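Local structure of ebony (Drosophila melanogaster, 6DYM) at residues Gln15-Ile20 against Asp46-Ile51; Ala138-Met143 against Gln169-Val174; Ile159-Thr164 against Tyr175-Leu180. The protein is an insect nonribosomal peptide synthetase whose atypical C-terminal condensation domain, the part described here, probably forms the amide bond between beta-alanine and an amine such as dopamine. One frame throughout, in Å; residues are numbered along the deposited sequence.

Interaction 1 (Gln15-Ile20 against Asp46-Ile51)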
loop_
_atom_site.group_PDB
_atom_site.type_symbol
_atom_site.label_atom_id
_atom_site.label_comp_id
_atom_site.label_asym_id
_atom_site.label_seq_id
_atom_site.Cartn_x
_atom_site.Cartn_y
_atom_site.Cartn_z
ATOM N N GLN A 15 3.139 -5.883 -16.287
ATOM C CA GLN A 15 1.750 -5.767 -16.721
ATOM C C GLN A 15 0.810 -6.499 -15.772
ATOM O O GLN A 15 -0.285 -6.009 -15.477
ATOM C CB GLN A 15 1.582 -6.293 -18.143
ATOM C CG GLN A 15 0.247 -5.912 -18.754
ATOM C CD GLN A 15 0.035 -4.409 -18.771
ATOM O OE1 GLN A 15 0.893 -3.658 -19.234
ATOM N NE2 GLN A 15 -1.105 -3.962 -18.253
ATOM N N GLU A 16 1.217 -7.675 -15.290
ATOM C CA GLU A 16 0.393 -8.399 -14.331
ATOM C C GLU A 16 0.223 -7.598 -13.044
ATOM O O GLU A 16 -0.881 -7.522 -12.494
ATOM C CB GLU A 16 1.003 -9.774 -14.047
ATOM C CG GLU A 16 0.930 -10.737 -15.229
ATOM C CD GLU A 16 1.916 -11.891 -15.122
ATOM O OE1 GLU A 16 3.108 -11.698 -15.453
ATOM O OE2 GLU A 16 1.497 -12.994 -14.712
ATOM N N VAL A 17 1.300 -6.971 -12.565
ATOM C CA VAL A 17 1.214 -6.159 -11.354
ATOM C C VAL A 17 0.351 -4.925 -11.594
ATOM O O VAL A 17 -0.464 -4.546 -10.745
ATOM C CB VAL A 17 2.626 -5.783 -10.867
ATOM C CG1 VAL A 17 2.574 -4.597 -9.903
ATOM C CG2 VAL A 17 3.297 -6.981 -10.221
ATOM N N ILE A 18 0.505 -4.288 -12.755
ATOM C CA ILE A 18 -0.300 -3.110 -13.069
ATOM C C ILE A 18 -1.779 -3.473 -13.094
ATOM O O ILE A 18 -2.621 -2.768 -12.524
ATOM C CB ILE A 18 0.152 -2.491 -14.404
ATOM C CG1 ILE A 18 1.396 -1.630 -14.195
ATOM C CG2 ILE A 18 -0.976 -1.671 -15.024
ATOM C CD1 ILE A 18 2.071 -1.204 -15.490
ATOM N N ASP A 19 -2.113 -4.586 -13.750
ATOM C CA ASP A 19 -3.502 -5.028 -13.810
ATOM C C ASP A 19 -4.084 -5.229 -12.417
ATOM O O ASP A 19 -5.221 -4.824 -12.148
ATOM C CB ASP A 19 -3.604 -6.319 -14.622
ATOM C CG ASP A 19 -3.246 -6.118 -16.080
ATOM O OD1 ASP A 19 -3.289 -4.956 -16.540
ATOM O OD2 ASP A 19 -2.920 -7.117 -16.761
ATOM N N ILE A 20 -3.322 -5.854 -11.518
ATOM C CA ILE A 20 -3.825 -6.095 -10.170
ATOM C C ILE A 20 -4.030 -4.780 -9.427
ATOM O O ILE A 20 -5.064 -4.574 -8.782
ATOM C CB ILE A 20 -2.881 -7.045 -9.408
ATOM C CG1 ILE A 20 -3.080 -8.479 -9.900
ATOM C CG2 ILE A 20 -3.126 -6.961 -7.897
ATOM C CD1 ILE A 20 -2.318 -9.509 -9.112
ATOM N N ASP A 46 0.649 4.938 -14.595
ATOM C CA ASP A 46 1.735 5.873 -14.867
ATOM C C ASP A 46 2.724 5.915 -13.710
ATOM O O ASP A 46 3.943 5.933 -13.926
ATOM C CB ASP A 46 1.180 7.274 -15.138
ATOM C CG ASP A 46 0.560 7.407 -16.523
ATOM O OD1 ASP A 46 0.578 6.423 -17.296
ATOM O OD2 ASP A 46 0.042 8.499 -16.837
ATOM N N ILE A 47 2.217 5.933 -12.475
ATOM C CA ILE A 47 3.095 5.944 -11.306
ATOM C C ILE A 47 3.907 4.654 -11.242
ATOM O O ILE A 47 5.121 4.673 -11.003
ATOM C CB ILE A 47 2.274 6.157 -10.019
ATOM C CG1 ILE A 47 1.795 7.609 -9.919
ATOM C CG2 ILE A 47 3.088 5.778 -8.794
ATOM C CD1 ILE A 47 0.597 7.800 -9.000
ATOM N N LEU A 48 3.247 3.513 -11.464
ATOM C CA LEU A 48 3.937 2.230 -11.370
ATOM C C LEU A 48 4.994 2.084 -12.458
ATOM O O LEU A 48 6.095 1.584 -12.197
ATOM C CB LEU A 48 2.928 1.087 -11.450
ATOM C CG LEU A 48 2.237 0.733 -10.132
ATOM C CD1 LEU A 48 1.244 -0.404 -10.323
ATOM C CD2 LEU A 48 3.265 0.386 -9.063
ATOM N N ASN A 49 4.675 2.503 -13.685
ATOM C CA ASN A 49 5.661 2.439 -14.759
ATOM C C ASN A 49 6.859 3.331 -14.457
ATOM O O ASN A 49 8.002 2.976 -14.770
ATOM C CB ASN A 49 5.015 2.831 -16.088
ATOM C CG ASN A 49 4.169 1.714 -16.680
ATOM O OD1 ASN A 49 4.559 0.546 -16.664
ATOM N ND2 ASN A 49 3.007 2.074 -17.214
ATOM N N ASP A 50 6.620 4.483 -13.827
ATOM C CA ASP A 50 7.712 5.398 -13.515
ATOM C C ASP A 50 8.678 4.815 -12.490
ATOM O O ASP A 50 9.870 5.142 -12.513
ATOM C CB ASP A 50 7.152 6.727 -13.008
ATOM C CG ASP A 50 6.793 7.673 -14.134
ATOM O OD1 ASP A 50 7.004 7.302 -15.309
ATOM O OD2 ASP A 50 6.302 8.786 -13.843
ATOM N N ILE A 51 8.194 3.965 -11.584
ATOM C CA ILE A 51 9.022 3.419 -10.513
ATOM C C ILE A 51 9.395 1.966 -10.743
ATOM O O ILE A 51 10.102 1.385 -9.907
ATOM C CB ILE A 51 8.337 3.576 -9.140
ATOM C CG1 ILE A 51 7.082 2.701 -9.065
ATOM C CG2 ILE A 51 7.985 5.024 -8.885
ATOM C CD1 ILE A 51 6.476 2.603 -7.671
#
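Ile18 of helix 14-25 packs against Leu48 and Asn49 of helix 41-58. The two helices run nearly antiparallel, with short-segment axes 149° apart and 10.4 Å at their closest. They link strands 4-8 and 62-66, consistent with the first two helices of the GNAT fold.

The apolar part joins Ile18 and Leu48. Their side chains slide past each other in opposite directions. Ile18 CG1 lies 4.1 Å from Leu48 CD1. That same methyl of Leu48 meets Val17 more loosely, with Val17 CG1 4.4 Å from Leu48 CD1. Beyond the pair, Val17 rests on Thr75 and Leu48 on Leu77, both of strand 71-80.

The mixed part joins a methyl and an amide. Ile18 CG1 stands beside its own backbone N (chi1 -80°), and CD1 extends from it to Asn49. There CD1 sits 3.3 Å from Asn49 OD1. The two side chains cross at about a right angle. This is a van der Waals contact, since CD1 is a methyl carbon and no hydrogen-bond donor.

The polar part lies just before Gln15. There Asn49 OD1 takes a hydrogen bond from Arg14 NH1.

With an alanine in place of Ile18, Leu48 CD1 would probably lose its nearest side-chain partner in 15-20, and the Asn49 amide the methyl that packs on it.

No hydrogen bond links the two segments. Between 15-20 and 46-51 the hold is therefore apolar and van der Waals in kind, and the bond from Arg14 to Asn49 adds a polar tie between the helices.

Interaction 2 (Ala138-Met143 against Gln169-Val174)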
loop_
_atom_site.group_PDB
_atom_site.type_symbol
_atom_site.label_atom_id
_atom_site.label_comp_id
_atom_site.label_asym_id
_atom_site.label_seq_id
_atom_site.Cartn_x
_atom_site.Cartn_y
_atom_site.Cartn_z
ATOM N N ALA A 138 -7.684 -15.163 2.228
ATOM C CA ALA A 138 -6.514 -16.035 2.292
ATOM C C ALA A 138 -5.278 -15.343 1.726
ATOM O O ALA A 138 -4.193 -15.414 2.315
ATOM C CB ALA A 138 -6.785 -17.342 1.546
ATOM N N CYS A 139 -5.421 -14.667 0.583
ATOM C CA CYS A 139 -4.273 -13.998 -0.020
ATOM C C CYS A 139 -3.768 -12.863 0.867
ATOM O O CYS A 139 -2.555 -12.700 1.043
ATOM C CB CYS A 139 -4.637 -13.487 -1.415
ATOM S SG CYS A 139 -3.219 -12.963 -2.417
ATOM N N MET A 140 -4.682 -12.088 1.461
ATOM C CA MET A 140 -4.264 -11.003 2.346
ATOM C C MET A 140 -3.495 -11.536 3.549
ATOM O O MET A 140 -2.437 -11.001 3.905
ATOM C CB MET A 140 -5.482 -10.195 2.801
ATOM C CG MET A 140 -6.129 -9.369 1.696
ATOM S SD MET A 140 -5.022 -8.109 1.023
ATOM C CE MET A 140 -5.227 -6.806 2.238
ATOM N N HIS A 141 -4.015 -12.590 4.192
ATOM C CA HIS A 141 -3.291 -13.210 5.301
ATOM C C HIS A 141 -1.908 -13.674 4.854
ATOM O O HIS A 141 -0.920 -13.515 5.582
ATOM C CB HIS A 141 -4.086 -14.396 5.868
ATOM C CG HIS A 141 -5.142 -14.013 6.867
ATOM N ND1 HIS A 141 -4.846 -13.496 8.109
ATOM C CD2 HIS A 141 -6.494 -14.092 6.808
ATOM C CE1 HIS A 141 -5.967 -13.259 8.768
ATOM N NE2 HIS A 141 -6.982 -13.611 7.999
ATOM N N PHE A 142 -1.819 -14.240 3.648
ATOM C CA PHE A 142 -0.547 -14.759 3.152
ATOM C C PHE A 142 0.452 -13.633 2.908
ATOM O O PHE A 142 1.621 -13.729 3.297
ATOM C CB PHE A 142 -0.791 -15.560 1.871
ATOM C CG PHE A 142 0.434 -16.239 1.327
ATOM C CD1 PHE A 142 0.835 -17.475 1.812
ATOM C CD2 PHE A 142 1.175 -15.653 0.313
ATOM C CE1 PHE A 142 1.960 -18.105 1.304
ATOM C CE2 PHE A 142 2.301 -16.277 -0.200
ATOM C CZ PHE A 142 2.695 -17.503 0.294
ATOM N N MET A 143 0.015 -12.558 2.254
ATOM C CA MET A 143 0.918 -11.437 2.002
ATOM C C MET A 143 1.316 -10.746 3.299
ATOM O O MET A 143 2.459 -10.303 3.448
ATOM C CB MET A 143 0.263 -10.432 1.066
ATOM C CG MET A 143 -0.097 -11.002 -0.280
ATOM S SD MET A 143 -0.428 -9.698 -1.456
ATOM C CE MET A 143 -2.109 -9.264 -1.045
ATOM N N GLN A 169 -7.281 -1.996 7.751
ATOM C CA GLN A 169 -7.111 -1.495 9.113
ATOM C C GLN A 169 -7.342 -2.595 10.142
ATOM O O GLN A 169 -6.576 -2.723 11.103
ATOM C CB GLN A 169 -8.062 -0.326 9.367
ATOM C CG GLN A 169 -7.729 0.920 8.540
ATOM C CD GLN A 169 -8.862 1.924 8.512
ATOM O OE1 GLN A 169 -9.952 1.659 9.027
ATOM N NE2 GLN A 169 -8.623 3.078 7.885
ATOM N N GLN A 170 -8.393 -3.395 9.958
ATOM C CA GLN A 170 -8.693 -4.450 10.921
ATOM C C GLN A 170 -7.663 -5.571 10.850
ATOM O O GLN A 170 -7.266 -6.124 11.884
ATOM C CB GLN A 170 -10.100 -4.987 10.669
ATOM C CG GLN A 170 -10.545 -6.077 11.641
ATOM C CD GLN A 170 -12.052 -6.253 11.647
ATOM O OE1 GLN A 170 -12.727 -5.892 10.683
ATOM N NE2 GLN A 170 -12.587 -6.801 12.735
ATOM N N LEU A 171 -7.225 -5.928 9.643
ATOM C CA LEU A 171 -6.162 -6.922 9.518
ATOM C C LEU A 171 -4.908 -6.481 10.259
ATOM O O LEU A 171 -4.284 -7.278 10.968
ATOM C CB LEU A 171 -5.848 -7.169 8.045
ATOM C CG LEU A 171 -6.814 -8.093 7.304
ATOM C CD1 LEU A 171 -6.500 -8.096 5.818
ATOM C CD2 LEU A 171 -6.756 -9.505 7.879
ATOM N N ALA A 172 -4.521 -5.212 10.107
ATOM C CA ALA A 172 -3.353 -4.704 10.820
ATOM C C ALA A 172 -3.531 -4.819 12.327
ATOM O O ALA A 172 -2.586 -5.161 13.047
ATOM C CB ALA A 172 -3.090 -3.253 10.420
ATOM N N ASP A 173 -4.735 -4.536 12.826
ATOM C CA ASP A 173 -4.988 -4.657 14.260
ATOM C C ASP A 173 -4.796 -6.090 14.747
ATOM O O ASP A 173 -4.130 -6.320 15.762
ATOM C CB ASP A 173 -6.399 -4.174 14.587
ATOM C CG ASP A 173 -6.639 -2.738 14.148
ATOM O OD1 ASP A 173 -5.740 -1.891 14.348
ATOM O OD2 ASP A 173 -7.729 -2.457 13.598
ATOM N N VAL A 174 -5.367 -7.073 14.041
ATOM C CA VAL A 174 -5.263 -8.445 14.537
ATOM C C VAL A 174 -3.870 -9.023 14.318
ATOM O O VAL A 174 -3.520 -10.033 14.944
ATOM C CB VAL A 174 -6.347 -9.355 13.925
ATOM C CG1 VAL A 174 -7.725 -8.820 14.270
ATOM C CG2 VAL A 174 -6.186 -9.499 12.418
#
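Leu171 carries this contact, with one methyl on Met140 and the other on the ring of His141. No hydrogen bond joins the two segments.

Helix 166-174 begins its part with Gln169. This residue faces the sheet rather than helix 133-153. Its NE2 is hydrogen-bonded to the backbone oxygen of Arg205.

Leu171 comes two residues on and points at the other helix. Its CA is 8.1 Å from the CA of His141. CG stands beside the backbone N (chi1 -79°), and the fork at CG sends the two methyls to different neighbours. Leu171 CD1 lies 3.8 Å from Met140 CB. Met140 was modelled in two conformations, so the touch of its CE on Leu171 CD1 is doubtful. Leu171 CD2 sits over one face of the imidazole, in a CH-pi contact. It is 4.3 Å from the centroid of the His141 ring and 26° off the ring normal. The nearest ring atom is His141 CE1, 3.9 Å from Leu171 CD2. A hydrogen bond from the ring to Tyr175 limits how the imidazole can turn beneath the methyl.

Asp173 then turns back to the sheet, where its OD1 is hydrogen-bonded to His209 NE2.

The contact thus bridges two helices that lie on the sheet. Helix 133-153 rests on strands 119-127, 4-8 and 62-66 through Cys139, Met140, Phe142 and Met143. Helix 166-174 lies on strand 205-212 through Gln169 and Ala172.

Interaction 3 (Ile159-Thr164 against Tyr175-Leu180)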
loop_
_atom_site.group_PDB
_atom_site.type_symbol
_atom_site.label_atom_id
_atom_site.label_comp_id
_atom_site.label_asym_id
_atom_site.label_seq_id
_atom_site.Cartn_x
_atom_site.Cartn_y
_atom_site.Cartn_z
ATOM N N ILE A 159 7.747 -2.610 10.253
ATOM C CA ILE A 159 6.921 -2.394 9.072
ATOM C C ILE A 159 5.991 -1.215 9.329
ATOM O O ILE A 159 5.353 -1.129 10.386
ATOM C CB ILE A 159 6.119 -3.661 8.714
ATOM C CG1 ILE A 159 7.074 -4.817 8.405
ATOM C CG2 ILE A 159 5.196 -3.393 7.539
ATOM C CD1 ILE A 159 6.398 -6.148 8.306
ATOM N N PHE A 160 5.881 -0.334 8.339
ATOM C CA PHE A 160 5.209 0.953 8.456
ATOM C C PHE A 160 4.228 1.095 7.301
ATOM O O PHE A 160 4.602 0.871 6.146
ATOM C CB PHE A 160 6.262 2.065 8.427
ATOM C CG PHE A 160 5.740 3.442 8.688
ATOM C CD1 PHE A 160 5.101 3.747 9.875
ATOM C CD2 PHE A 160 5.949 4.458 7.761
ATOM C CE1 PHE A 160 4.649 5.036 10.122
ATOM C CE2 PHE A 160 5.501 5.743 8.001
ATOM C CZ PHE A 160 4.847 6.030 9.186
ATOM N N THR A 161 2.979 1.450 7.603
ATOM C CA THR A 161 1.984 1.602 6.545
ATOM C C THR A 161 0.813 2.441 7.047
ATOM O O THR A 161 0.537 2.490 8.250
ATOM C CB THR A 161 1.487 0.234 6.044
ATOM O OG1 THR A 161 0.540 0.420 4.984
ATOM C CG2 THR A 161 0.837 -0.562 7.170
ATOM N N THR A 162 0.143 3.121 6.111
ATOM C CA THR A 162 -1.124 3.797 6.388
ATOM C C THR A 162 -2.247 2.992 5.750
ATOM O O THR A 162 -2.253 2.786 4.533
ATOM C CB THR A 162 -1.145 5.230 5.855
ATOM O OG1 THR A 162 -0.051 5.964 6.405
ATOM C CG2 THR A 162 -2.443 5.929 6.248
ATOM N N ASN A 163 -3.191 2.546 6.565
ATOM C CA ASN A 163 -4.290 1.723 6.088
ATOM C C ASN A 163 -5.539 2.582 5.967
ATOM O O ASN A 163 -5.956 3.229 6.936
ATOM C CB ASN A 163 -4.501 0.530 7.014
ATOM C CG ASN A 163 -3.392 -0.482 6.876
ATOM O OD1 ASN A 163 -3.090 -0.929 5.771
ATOM N ND2 ASN A 163 -2.754 -0.824 7.983
ATOM N N THR A 164 -6.122 2.590 4.771
ATOM C CA THR A 164 -7.212 3.490 4.441
ATOM C C THR A 164 -8.517 2.768 4.151
ATOM O O THR A 164 -9.501 3.424 3.795
ATOM C CB THR A 164 -6.831 4.355 3.234
ATOM O OG1 THR A 164 -6.480 3.500 2.141
ATOM C CG2 THR A 164 -5.642 5.257 3.575
ATOM N N TYR A 175 -3.053 -8.404 13.466
ATOM C CA TYR A 175 -1.649 -8.773 13.342
ATOM C C TYR A 175 -0.768 -7.992 14.309
ATOM O O TYR A 175 0.461 -8.026 14.177
ATOM C CB TYR A 175 -1.172 -8.576 11.899
ATOM C CG TYR A 175 -1.447 -9.779 11.028
ATOM C CD1 TYR A 175 -0.535 -10.827 10.945
ATOM C CD2 TYR A 175 -2.638 -9.890 10.323
ATOM C CE1 TYR A 175 -0.791 -11.937 10.158
ATOM C CE2 TYR A 175 -2.904 -10.998 9.536
ATOM C CZ TYR A 175 -1.977 -12.020 9.458
ATOM O OH TYR A 175 -2.242 -13.128 8.677
ATOM N N HIS A 176 -1.379 -7.289 15.267
ATOM C CA HIS A 176 -0.687 -6.596 16.357
ATOM C C HIS A 176 0.166 -5.425 15.871
ATOM O O HIS A 176 1.214 -5.124 16.451
ATOM C CB HIS A 176 0.153 -7.573 17.182
ATOM C CG HIS A 176 -0.630 -8.750 17.664
ATOM N ND1 HIS A 176 -0.394 -10.035 17.222
ATOM C CD2 HIS A 176 -1.680 -8.829 18.513
ATOM C CE1 HIS A 176 -1.251 -10.859 17.800
ATOM N NE2 HIS A 176 -2.044 -10.152 18.586
ATOM N N TYR A 177 -0.273 -4.748 14.818
ATOM C CA TYR A 177 0.317 -3.460 14.480
ATOM C C TYR A 177 -0.095 -2.428 15.517
ATOM O O TYR A 177 -1.242 -2.410 15.979
ATOM C CB TYR A 177 -0.134 -3.004 13.097
ATOM C CG TYR A 177 0.632 -3.620 11.957
ATOM C CD1 TYR A 177 0.384 -4.928 11.548
ATOM C CD2 TYR A 177 1.602 -2.895 11.280
ATOM C CE1 TYR A 177 1.085 -5.495 10.491
ATOM C CE2 TYR A 177 2.312 -3.452 10.223
ATOM C CZ TYR A 177 2.050 -4.750 9.837
ATOM O OH TYR A 177 2.749 -5.305 8.789
ATOM N N LYS A 178 0.846 -1.570 15.889
ATOM C CA LYS A 178 0.554 -0.465 16.789
ATOM C C LYS A 178 -0.059 0.689 16.004
ATOM O O LYS A 178 0.423 1.042 14.923
ATOM C CB LYS A 178 1.833 -0.020 17.500
ATOM C CG LYS A 178 1.607 0.703 18.810
ATOM C CD LYS A 178 2.760 1.641 19.118
ATOM C CE LYS A 178 3.081 1.664 20.606
ATOM N NZ LYS A 178 3.898 0.485 21.018
ATOM N N THR A 179 -1.131 1.268 16.540
ATOM C CA THR A 179 -1.749 2.440 15.930
ATOM C C THR A 179 -0.999 3.691 16.380
ATOM O O THR A 179 -0.933 3.977 17.579
ATOM C CB THR A 179 -3.220 2.541 16.328
ATOM O OG1 THR A 179 -3.972 1.500 15.692
ATOM C CG2 THR A 179 -3.789 3.891 15.914
ATOM N N LEU A 180 -0.441 4.440 15.428
ATOM C CA LEU A 180 0.263 5.674 15.753
ATOM C C LEU A 180 -0.522 6.931 15.409
ATOM O O LEU A 180 -0.188 8.008 15.916
ATOM C CB LEU A 180 1.620 5.720 15.037
ATOM C CG LEU A 180 2.609 4.664 15.535
ATOM C CD1 LEU A 180 3.978 4.854 14.905
ATOM C CD2 LEU A 180 2.700 4.699 17.050
#
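The phenol end of Tyr177 meets Ile159, and this is the tight part of the contact. Ile159 CG2 is 3.3 Å from Tyr177 OH. The methyl comes in at the ring edge, in the ring plane, and also lies 3.9 Å from Tyr177 CE2. Its place anti to the backbone N of Ile159 points it at the phenol. Tyr177 OH is hydrogen-bonded to Glu144 OE1 on helix 133-153, which fixes the phenol end beside the methyl. The same helix covers Ile159 with Val147, Leu148 and Ala151.

Tyr177 follows a Schellman motif that ends helix 166-174. His176 has positive phi, Tyr177 N bonds back to Ala172 O and His176 N to Asp173 O. The chain then turns into strand 178-184. Strand 205-212 lies between that strand and strand 158-163, in the 5-7-6 order of the GNAT acyltransferase fold. The tyrosine ring reaches across strand 205-212, touching His209 and Lys211.

Packing slackens further along. Thr161 CG2 comes only to 4.5 Å from Tyr177 CE2. Leu180 does not close in; Leu180 CD1 stays 4.8 Å from Phe160 CE1, and the side chain leans on Ile107 of helix 93-111. His176, Lys178 and Thr179 are exposed.

How the interactions relate
Interactions 2 and 3 are neighbours, with centres 11 Å apart, and their segments alternate along the chain. Two probable hydrogen bonds tie them: His141 ND1 to Tyr175 OH at 2.7 Å, and Gln169 NE2 to Asn163 O at 2.8 Å. The calcium ion is about 9 Å from the His141 side chain, too far for that side chain to bind it. Interaction 1 lies apart. Its nearest atoms are about 7 Å from interaction 2 and 14 Å from interaction 3, without touching; the centres are 23 and 24 Å away. Strand 119-127, helix 133-153 and strand 158-163 form a beta-alpha-beta crossover. In GNAT relatives the acyl donor binds near the two parallel strands, here probably 119-127 and 158-163.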